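Local coordinates for protein hyaluronoglucosaminidase (Apis mellifera, PDB 1FCQ) that probably hydrolyses hyaluronan as a secreted family 56 glycosidase, and is a major allergen of bee venom, at residues A[260-274]-A[295-307]. Numbering follows the deposited sequence.
Sequences KKVLPYYWYKYQDRR and ADGFIIWGSSDDI
Tyr265 and Ile299 pair as parallel neighbours in the beta/alpha TIM barrel, where strands 261-267 and 297-301 are joined through helix 280-292. Backbone bonds from Ile299 N to Pro264 O and Trp301 N to Tyr266 O help tie them. Ile299, branched at CB, lays CG2 over one face of the Tyr265 ring, 3.8 Å from its centroid, and sends CD1 back to Leu263 CB. Trp301 CB and CD1 lie by the rim of the same ring, the ring planes oblique. Tyr265 and Ile299 suit the barrel interior, Trp301 its C-terminal end; Tyr265 OH binds Asn16, Trp301 NE1 Tyr55. Trp301 and Trp267 both hold CG anti to the backbone N (chi1 -178° and -167°) and run side by side, an edge-to-face pair in which Trp301 presents its edge, CZ3 3.6 Å from Trp267 CE2. Lys269 CB covers the opposite face of Trp267. At the strands' start, the short side chain of Asp296, CG beside its own backbone N (chi1 -57°), carries OD2 back to take the Val262 N-H through its anti lone pair, 2.7 Å. At the C-terminal ends, Trp267 and Tyr268 give flat, largely apolar rings a polar atom for one water, which accepts from Trp267 NE1 and Ser303 N, bonds Tyr268 OH, and donates to Asp306 OD2 at 2.8 Å.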
ATOM      1  N   LYS A 260       5.075  14.738   6.958  1.00 31.05           N
ATOM      2  CA  LYS A 260       4.207  13.879   6.228  1.00 23.72           C
ATOM      3  C   LYS A 260       2.984  13.423   6.971  1.00 23.52           C
ATOM      4  O   LYS A 260       3.009  13.232   8.180  1.00 23.64           O
ATOM      5  CB  LYS A 260       5.039  12.704   5.692  1.00 21.80           C
ATOM      6  CG  LYS A 260       6.426  13.108   5.205  1.00 30.12           C
ATOM      7  CD  LYS A 260       6.359  14.058   4.027  1.00 27.07           C
ATOM      8  CE  LYS A 260       7.719  14.217   3.376  1.00 23.63           C
ATOM      9  NZ  LYS A 260       7.653  15.031   2.128  1.00 29.61           N
ATOM     10  N   LYS A 261       1.919  13.245   6.199  1.00 16.53           N
ATOM     11  CA  LYS A 261       0.696  12.682   6.774  1.00 16.46           C
ATOM     12  C   LYS A 261       0.868  11.173   6.888  1.00 14.25           C
ATOM     13  O   LYS A 261       1.622  10.583   6.116  1.00 17.40           O
ATOM     14  CB  LYS A 261      -0.461  12.981   5.821  1.00 20.14           C
ATOM     15  CG  LYS A 261      -0.760  14.472   5.658  1.00 23.82           C
ATOM     16  CD  LYS A 261      -2.067  14.622   4.883  1.00 33.56           C
ATOM     17  CE  LYS A 261      -2.652  16.017   5.054  1.00 40.70           C
ATOM     18  NZ  LYS A 261      -4.006  16.115   4.431  1.00 46.00           N
ATOM     19  N   VAL A 262       0.208  10.561   7.864  1.00 14.72           N
ATOM     20  CA  VAL A 262       0.231   9.116   8.054  1.00 12.30           C
ATOM     21  C   VAL A 262      -1.228   8.631   8.015  1.00 14.67           C
ATOM     22  O   VAL A 262      -2.058   9.001   8.845  1.00 13.68           O
ATOM     23  CB  VAL A 262       0.909   8.663   9.349  1.00 15.27           C
ATOM     24  CG1 VAL A 262       0.766   7.167   9.611  1.00 18.44           C
ATOM     25  CG2 VAL A 262       2.404   9.001   9.272  1.00 17.67           C
ATOM     26  N   LEU A 263      -1.541   7.839   6.988  1.00 12.92           N
ATOM     27  CA  LEU A 263      -2.877   7.292   6.775  1.00 13.08           C
ATOM     28  C   LEU A 263      -2.794   5.785   6.518  1.00 11.64           C
ATOM     29  O   LEU A 263      -2.639   5.325   5.374  1.00 12.66           O
ATOM     30  CB  LEU A 263      -3.556   7.950   5.567  1.00 11.95           C
ATOM     31  CG  LEU A 263      -3.836   9.443   5.574  1.00 14.57           C
ATOM     32  CD1 LEU A 263      -4.417   9.906   4.242  1.00 13.66           C
ATOM     33  CD2 LEU A 263      -4.824   9.799   6.685  1.00 15.74           C
ATOM     34  N   PRO A 264      -2.874   4.998   7.576  1.00 13.83           N
ATOM     35  CA  PRO A 264      -2.778   3.557   7.456  1.00 12.32           C
ATOM     36  C   PRO A 264      -3.902   3.001   6.585  1.00 12.80           C
ATOM     37  O   PRO A 264      -5.045   3.433   6.635  1.00 12.28           O
ATOM     38  CB  PRO A 264      -2.953   3.051   8.891  1.00 12.62           C
ATOM     39  CG  PRO A 264      -2.434   4.191   9.716  1.00 13.46           C
ATOM     40  CD  PRO A 264      -2.945   5.424   9.000  1.00 14.56           C
ATOM     41  N   TYR A 265      -3.553   1.983   5.804  1.00 13.70           N
ATOM     42  CA  TYR A 265      -4.494   1.242   4.968  1.00 11.77           C
ATOM     43  C   TYR A 265      -5.135   0.183   5.869  1.00 11.90           C
ATOM     44  O   TYR A 265      -4.418  -0.582   6.538  1.00 12.33           O
ATOM     45  CB  TYR A 265      -3.763   0.605   3.767  1.00 10.57           C
ATOM     46  CG  TYR A 265      -4.218   1.287   2.492  1.00 10.45           C
ATOM     47  CD1 TYR A 265      -3.738   2.545   2.127  1.00 13.43           C
ATOM     48  CD2 TYR A 265      -5.198   0.736   1.693  1.00 11.76           C
ATOM     49  CE1 TYR A 265      -4.221   3.198   1.007  1.00 12.34           C
ATOM     50  CE2 TYR A 265      -5.681   1.356   0.546  1.00 13.08           C
ATOM     51  CZ  TYR A 265      -5.181   2.604   0.216  1.00 14.51           C
ATOM     52  OH  TYR A 265      -5.648   3.277  -0.885  1.00 13.01           O
ATOM     53  N   TYR A 266      -6.463   0.158   5.900  1.00 13.57           N
ATOM     54  CA  TYR A 266      -7.195  -0.730   6.800  1.00 12.12           C
ATOM     55  C   TYR A 266      -8.204  -1.576   6.036  1.00 13.45           C
ATOM     56  O   TYR A 266      -8.935  -1.066   5.199  1.00 15.03           O
ATOM     57  CB  TYR A 266      -7.962   0.164   7.778  1.00 13.51           C
ATOM     58  CG  TYR A 266      -8.492  -0.522   9.013  1.00 13.53           C
ATOM     59  CD1 TYR A 266      -7.758  -0.572  10.176  1.00 13.22           C
ATOM     60  CD2 TYR A 266      -9.754  -1.123   8.990  1.00 13.63           C
ATOM     61  CE1 TYR A 266      -8.231  -1.217  11.319  1.00 14.77           C
ATOM     62  CE2 TYR A 266     -10.249  -1.738  10.124  1.00 14.41           C
ATOM     63  CZ  TYR A 266      -9.492  -1.784  11.271  1.00 16.97           C
ATOM     64  OH  TYR A 266     -10.000  -2.433  12.384  1.00 18.61           O
ATOM     65  N   TRP A 267      -8.214  -2.882   6.333  1.00 13.04           N
ATOM     66  CA  TRP A 267      -9.150  -3.753   5.613  1.00 15.17           C
ATOM     67  C   TRP A 267     -10.160  -4.300   6.616  1.00 14.42           C
ATOM     68  O   TRP A 267      -9.789  -4.523   7.763  1.00 14.97           O
ATOM     69  CB  TRP A 267      -8.454  -4.882   4.887  1.00 13.46           C
ATOM     70  CG  TRP A 267      -9.236  -5.662   3.873  1.00 15.60           C
ATOM     71  CD1 TRP A 267     -10.373  -5.296   3.217  1.00 15.12           C
ATOM     72  CD2 TRP A 267      -8.864  -6.944   3.345  1.00 13.11           C
ATOM     73  NE1 TRP A 267     -10.753  -6.282   2.328  1.00 14.94           N
ATOM     74  CE2 TRP A 267      -9.831  -7.287   2.379  1.00 14.03           C
ATOM     75  CE3 TRP A 267      -7.803  -7.829   3.586  1.00 16.05           C
ATOM     76  CZ2 TRP A 267      -9.784  -8.490   1.674  1.00 19.09           C
ATOM     77  CZ3 TRP A 267      -7.754  -9.014   2.871  1.00 19.74           C
ATOM     78  CH2 TRP A 267      -8.743  -9.334   1.923  1.00 18.46           C
ATOM     79  N   TYR A 268     -11.395  -4.482   6.154  1.00 12.43           N
ATOM     80  CA  TYR A 268     -12.437  -5.025   7.032  1.00 18.95           C
ATOM     81  C   TYR A 268     -12.499  -6.540   6.971  1.00 18.67           C
ATOM     82  O   TYR A 268     -13.395  -7.139   7.583  1.00 18.47           O
ATOM     83  CB  TYR A 268     -13.800  -4.379   6.725  1.00 16.93           C
ATOM     84  CG  TYR A 268     -14.260  -4.680   5.312  1.00 15.27           C
ATOM     85  CD1 TYR A 268     -15.042  -5.814   5.108  1.00 18.09           C
ATOM     86  CD2 TYR A 268     -13.920  -3.924   4.213  1.00 11.06           C
ATOM     87  CE1 TYR A 268     -15.464  -6.151   3.838  1.00 16.63           C
ATOM     88  CE2 TYR A 268     -14.331  -4.245   2.934  1.00 13.58           C
ATOM     89  CZ  TYR A 268     -15.110  -5.384   2.756  1.00 16.16           C
ATOM     90  OH  TYR A 268     -15.542  -5.747   1.504  1.00 17.49           O
ATOM     91  N   LYS A 269     -11.564  -7.194   6.296  1.00 14.42           N
ATOM     92  CA  LYS A 269     -11.468  -8.643   6.267  1.00 18.27           C
ATOM     93  C   LYS A 269     -10.129  -9.055   6.893  1.00 20.00           C
ATOM     94  O   LYS A 269      -9.194  -8.250   6.882  1.00 17.79           O
ATOM     95  CB  LYS A 269     -11.458  -9.191   4.837  1.00 19.13           C
ATOM     96  CG  LYS A 269     -12.688  -8.864   4.007  1.00 19.34           C
ATOM     97  CD  LYS A 269     -13.873  -9.679   4.522  1.00 20.73           C
ATOM     98  CE  LYS A 269     -14.950  -9.743   3.448  1.00 20.87           C
ATOM     99  NZ  LYS A 269     -16.157 -10.449   3.975  1.00 22.61           N
ATOM    100  N   TYR A 270     -10.025 -10.261   7.425  1.00 17.39           N
ATOM    101  CA  TYR A 270      -8.760 -10.748   7.982  1.00 17.65           C
ATOM    102  C   TYR A 270      -7.860 -11.131   6.825  1.00 15.71           C
ATOM    103  O   TYR A 270      -8.295 -11.788   5.873  1.00 20.20           O
ATOM    104  CB  TYR A 270      -8.976 -11.952   8.922  1.00 16.50           C
ATOM    105  CG  TYR A 270      -9.679 -11.503  10.186  1.00 18.74           C
ATOM    106  CD1 TYR A 270     -11.051 -11.683  10.357  1.00 18.01           C
ATOM    107  CD2 TYR A 270      -8.979 -10.861  11.201  1.00 18.33           C
ATOM    108  CE1 TYR A 270     -11.682 -11.254  11.497  1.00 18.22           C
ATOM    109  CE2 TYR A 270      -9.608 -10.424  12.351  1.00 18.90           C
ATOM    110  CZ  TYR A 270     -10.970 -10.635  12.505  1.00 17.62           C
ATOM    111  OH  TYR A 270     -11.615 -10.182  13.627  1.00 18.37           O
ATOM    112  N   GLN A 271      -6.584 -10.771   6.845  1.00 18.27           N
ATOM    113  CA  GLN A 271      -5.679 -11.077   5.741  1.00 20.89           C
ATOM    114  C   GLN A 271      -5.485 -12.566   5.507  1.00 22.84           C
ATOM    115  O   GLN A 271      -5.306 -12.988   4.361  1.00 25.84           O
ATOM    116  CB  GLN A 271      -4.356 -10.355   6.007  1.00 23.11           C
ATOM    117  CG  GLN A 271      -3.349 -10.353   4.871  1.00 33.64           C
ATOM    118  CD  GLN A 271      -2.086  -9.603   5.259  1.00 45.00           C
ATOM    119  OE1 GLN A 271      -1.983  -8.388   5.074  1.00 45.01           O
ATOM    120  NE2 GLN A 271      -1.114 -10.323   5.813  1.00 48.48           N
ATOM    121  N   ASP A 272      -5.571 -13.374   6.544  1.00 22.38           N
ATOM    122  CA  ASP A 272      -5.400 -14.816   6.476  1.00 27.63           C
ATOM    123  C   ASP A 272      -6.723 -15.569   6.463  1.00 30.05           C
ATOM    124  O   ASP A 272      -6.765 -16.796   6.360  1.00 27.78           O
ATOM    125  CB  ASP A 272      -4.548 -15.296   7.658  1.00 24.99           C
ATOM    126  CG  ASP A 272      -5.142 -14.951   9.009  1.00 30.98           C
ATOM    127  OD1 ASP A 272      -4.703 -15.561  10.016  1.00 33.28           O
ATOM    128  OD2 ASP A 272      -6.037 -14.084   9.084  1.00 21.49           O
ATOM    129  N   ARG A 273      -7.832 -14.865   6.605  1.00 24.53           N
ATOM    130  CA  ARG A 273      -9.189 -15.403   6.578  1.00 25.12           C
ATOM    131  C   ARG A 273     -10.023 -14.383   5.793  1.00 19.67           C
ATOM    132  O   ARG A 273     -10.849 -13.631   6.320  1.00 21.73           O
ATOM    133  CB  ARG A 273      -9.809 -15.569   7.952  1.00 29.57           C
ATOM    134  CG  ARG A 273      -9.339 -16.721   8.819  1.00 34.76           C
ATOM    135  CD  ARG A 273     -10.542 -17.504   9.318  1.00 46.69           C
ATOM    136  NE  ARG A 273     -11.276 -16.885  10.411  1.00 52.34           N
ATOM    137  CZ  ARG A 273     -12.595 -16.983  10.574  1.00 52.31           C
ATOM    138  NH1 ARG A 273     -13.310 -17.659   9.685  1.00 49.44           N
ATOM    139  NH2 ARG A 273     -13.212 -16.405  11.595  1.00 56.07           N
ATOM    140  N   ARG A 274      -9.734 -14.266   4.510  1.00 24.42           N
ATOM    141  CA  ARG A 274     -10.220 -13.268   3.590  1.00 23.60           C
ATOM    142  C   ARG A 274     -11.716 -13.133   3.398  1.00 24.56           C
ATOM    143  O   ARG A 274     -12.187 -12.137   2.848  1.00 25.20           O
ATOM    144  CB  ARG A 274      -9.550 -13.458   2.219  1.00 31.35           C
ATOM    145  CG  ARG A 274      -8.048 -13.253   2.169  1.00 39.81           C
ATOM    146  CD  ARG A 274      -7.525 -13.332   0.735  1.00 41.82           C
ATOM    147  NE  ARG A 274      -7.996 -12.223  -0.081  1.00 48.47           N
ATOM    148  CZ  ARG A 274      -9.119 -12.139  -0.781  1.00 48.56           C
ATOM    149  NH1 ARG A 274      -9.982 -13.149  -0.815  1.00 52.89           N
ATOM    150  NH2 ARG A 274      -9.399 -11.040  -1.465  1.00 43.64           N
ATOM    151  N   ALA A 295      -2.129   9.135  14.281  1.00 20.41           N
ATOM    152  CA  ALA A 295      -2.166   9.094  12.810  1.00 17.13           C
ATOM    153  C   ALA A 295      -3.090  10.208  12.335  1.00 17.87           C
ATOM    154  O   ALA A 295      -3.947  10.675  13.102  1.00 22.04           O
ATOM    155  CB  ALA A 295      -2.677   7.734  12.350  1.00 15.77           C
ATOM    156  N   ASP A 296      -3.032  10.583  11.062  1.00 16.65           N
ATOM    157  CA  ASP A 296      -3.884  11.641  10.541  1.00 16.76           C
ATOM    158  C   ASP A 296      -5.237  11.168  10.045  1.00 20.15           C
ATOM    159  O   ASP A 296      -5.998  11.973   9.530  1.00 18.42           O
ATOM    160  CB  ASP A 296      -3.142  12.396   9.409  1.00 20.16           C
ATOM    161  CG  ASP A 296      -1.830  12.928   9.966  1.00 24.61           C
ATOM    162  OD1 ASP A 296      -1.900  13.851  10.814  1.00 27.41           O
ATOM    163  OD2 ASP A 296      -0.743  12.428   9.614  1.00 20.80           O
ATOM    164  N   GLY A 297      -5.539   9.888  10.216  1.00 16.44           N
ATOM    165  CA  GLY A 297      -6.776   9.279   9.762  1.00 12.05           C
ATOM    166  C   GLY A 297      -6.401   7.857   9.299  1.00 14.38           C
ATOM    167  O   GLY A 297      -5.397   7.306   9.730  1.00 14.88           O
ATOM    168  N   PHE A 298      -7.237   7.279   8.444  1.00 12.77           N
ATOM    169  CA  PHE A 298      -6.956   5.948   7.914  1.00 14.03           C
ATOM    170  C   PHE A 298      -7.815   5.793   6.658  1.00 14.22           C
ATOM    171  O   PHE A 298      -8.727   6.581   6.450  1.00 13.64           O
ATOM    172  CB  PHE A 298      -7.154   4.782   8.860  1.00 15.66           C
ATOM    173  CG  PHE A 298      -8.487   4.695   9.537  1.00 18.33           C
ATOM    174  CD1 PHE A 298      -9.503   3.925   9.001  1.00 16.17           C
ATOM    175  CD2 PHE A 298      -8.713   5.375  10.729  1.00 17.55           C
ATOM    176  CE1 PHE A 298     -10.737   3.842   9.625  1.00 20.11           C
ATOM    177  CE2 PHE A 298      -9.954   5.309  11.340  1.00 19.92           C
ATOM    178  CZ  PHE A 298     -10.963   4.544  10.792  1.00 19.01           C
ATOM    179  N   ILE A 299      -7.461   4.783   5.877  1.00 11.62           N
ATOM    180  CA  ILE A 299      -8.133   4.522   4.612  1.00 10.77           C
ATOM    181  C   ILE A 299      -8.749   3.126   4.658  1.00 11.33           C
ATOM    182  O   ILE A 299      -8.044   2.149   4.911  1.00 13.83           O
ATOM    183  CB  ILE A 299      -7.099   4.603   3.459  1.00 10.03           C
ATOM    184  CG1 ILE A 299      -6.576   6.040   3.357  1.00 11.43           C
ATOM    185  CG2 ILE A 299      -7.724   4.174   2.138  1.00 11.95           C
ATOM    186  CD1 ILE A 299      -5.214   6.137   2.692  1.00 13.15           C
ATOM    187  N   ILE A 300     -10.060   3.064   4.460  1.00 12.23           N
ATOM    188  CA  ILE A 300     -10.748   1.768   4.494  1.00 13.19           C
ATOM    189  C   ILE A 300     -10.734   1.195   3.087  1.00 11.86           C
ATOM    190  O   ILE A 300     -11.303   1.793   2.163  1.00 14.41           O
ATOM    191  CB  ILE A 300     -12.197   1.922   4.963  1.00 13.92           C
ATOM    192  CG1 ILE A 300     -12.208   2.599   6.334  1.00 15.38           C
ATOM    193  CG2 ILE A 300     -12.902   0.566   4.980  1.00 13.39           C
ATOM    194  CD1 ILE A 300     -13.600   3.030   6.757  1.00 18.23           C
ATOM    195  N   TRP A 301     -10.133   0.040   2.904  1.00 12.61           N
ATOM    196  CA  TRP A 301     -10.032  -0.571   1.595  1.00 12.16           C
ATOM    197  C   TRP A 301     -10.961  -1.779   1.474  1.00 12.63           C
ATOM    198  O   TRP A 301     -11.309  -2.371   2.486  1.00 14.12           O
ATOM    199  CB  TRP A 301      -8.567  -0.998   1.377  1.00 14.11           C
ATOM    200  CG  TRP A 301      -8.307  -1.603   0.034  1.00 13.26           C
ATOM    201  CD1 TRP A 301      -8.174  -0.941  -1.159  1.00 15.66           C
ATOM    202  CD2 TRP A 301      -8.181  -2.997  -0.267  1.00 14.15           C
ATOM    203  NE1 TRP A 301      -7.967  -1.842  -2.176  1.00 13.32           N
ATOM    204  CE2 TRP A 301      -7.960  -3.108  -1.652  1.00 13.52           C
ATOM    205  CE3 TRP A 301      -8.208  -4.159   0.506  1.00 15.75           C
ATOM    206  CZ2 TRP A 301      -7.797  -4.336  -2.280  1.00 14.97           C
ATOM    207  CZ3 TRP A 301      -8.033  -5.388  -0.124  1.00 17.10           C
ATOM    208  CH2 TRP A 301      -7.848  -5.467  -1.516  1.00 15.07           C
ATOM    209  N   GLY A 302     -11.305  -2.081   0.231  1.00 13.78           N
ATOM    210  CA  GLY A 302     -12.036  -3.325  -0.040  1.00 16.28           C
ATOM    211  C   GLY A 302     -11.576  -3.901  -1.379  1.00 15.07           C
ATOM    212  O   GLY A 302     -11.108  -3.178  -2.250  1.00 13.59           O
ATOM    213  N   SER A 303     -11.758  -5.204  -1.544  1.00 16.96           N
ATOM    214  CA  SER A 303     -11.446  -5.909  -2.768  1.00 17.38           C
ATOM    215  C   SER A 303     -12.697  -5.973  -3.648  1.00 22.51           C
ATOM    216  O   SER A 303     -13.782  -6.238  -3.135  1.00 22.68           O
ATOM    217  CB  SER A 303     -10.996  -7.329  -2.434  1.00 19.60           C
ATOM    218  OG  SER A 303     -10.824  -8.133  -3.578  1.00 20.68           O
ATOM    219  N   SER A 304     -12.520  -5.842  -4.947  1.00 29.53           N
ATOM    220  CA  SER A 304     -13.619  -5.923  -5.904  1.00 33.22           C
ATOM    221  C   SER A 304     -14.381  -7.237  -5.836  1.00 31.88           C
ATOM    222  O   SER A 304     -15.615  -7.292  -5.941  1.00 34.03           O
ATOM    223  CB  SER A 304     -13.023  -5.731  -7.302  1.00 32.55           C
ATOM    224  OG  SER A 304     -13.947  -6.071  -8.314  1.00 46.42           O
ATOM    225  N   ASP A 305     -13.667  -8.337  -5.617  1.00 35.54           N
ATOM    226  CA  ASP A 305     -14.233  -9.671  -5.532  1.00 31.41           C
ATOM    227  C   ASP A 305     -15.234  -9.867  -4.405  1.00 35.73           C
ATOM    228  O   ASP A 305     -16.012 -10.826  -4.461  1.00 35.96           O
ATOM    229  CB  ASP A 305     -13.103 -10.693  -5.335  1.00 38.68           C
ATOM    230  CG  ASP A 305     -12.036 -10.641  -6.404  1.00 44.72           C
ATOM    231  OD1 ASP A 305     -12.354 -10.275  -7.557  1.00 50.32           O
ATOM    232  OD2 ASP A 305     -10.870 -10.974  -6.088  1.00 47.09           O
ATOM    233  N   ASP A 306     -15.226  -9.028  -3.377  1.00 24.35           N
ATOM    234  CA  ASP A 306     -16.112  -9.182  -2.238  1.00 29.19           C
ATOM    235  C   ASP A 306     -17.434  -8.449  -2.366  1.00 25.63           C
ATOM    236  O   ASP A 306     -18.260  -8.589  -1.457  1.00 26.52           O
ATOM    237  CB  ASP A 306     -15.380  -8.767  -0.948  1.00 26.82           C
ATOM    238  CG  ASP A 306     -14.200  -9.676  -0.655  1.00 34.45           C
ATOM    239  OD1 ASP A 306     -14.090 -10.701  -1.372  1.00 37.73           O
ATOM    240  OD2 ASP A 306     -13.378  -9.422   0.246  1.00 27.04           O
ATOM    241  N   ILE A 307     -17.650  -7.670  -3.415  1.00 20.83           N
ATOM    242  CA  ILE A 307     -18.875  -6.909  -3.603  1.00 17.74           C
ATOM    243  C   ILE A 307     -19.205  -6.739  -5.086  1.00 19.01           C
ATOM    244  O   ILE A 307     -19.450  -5.642  -5.583  1.00 23.89           O
ATOM    245  CB  ILE A 307     -18.792  -5.503  -2.981  1.00 23.37           C
ATOM    246  CG1 ILE A 307     -17.404  -4.895  -3.237  1.00 18.71           C
ATOM    247  CG2 ILE A 307     -19.112  -5.513  -1.497  1.00 25.35           C
ATOM    248  CD1 ILE A 307     -17.353  -3.444  -2.783  1.00 27.85           C
TER
HETATM  249  O   HOH W   1     -13.022  -6.677   0.555  1.00 15.95           O
HETATM  250  O   HOH W   2     -17.265  -7.767   1.472  1.00 23.30           O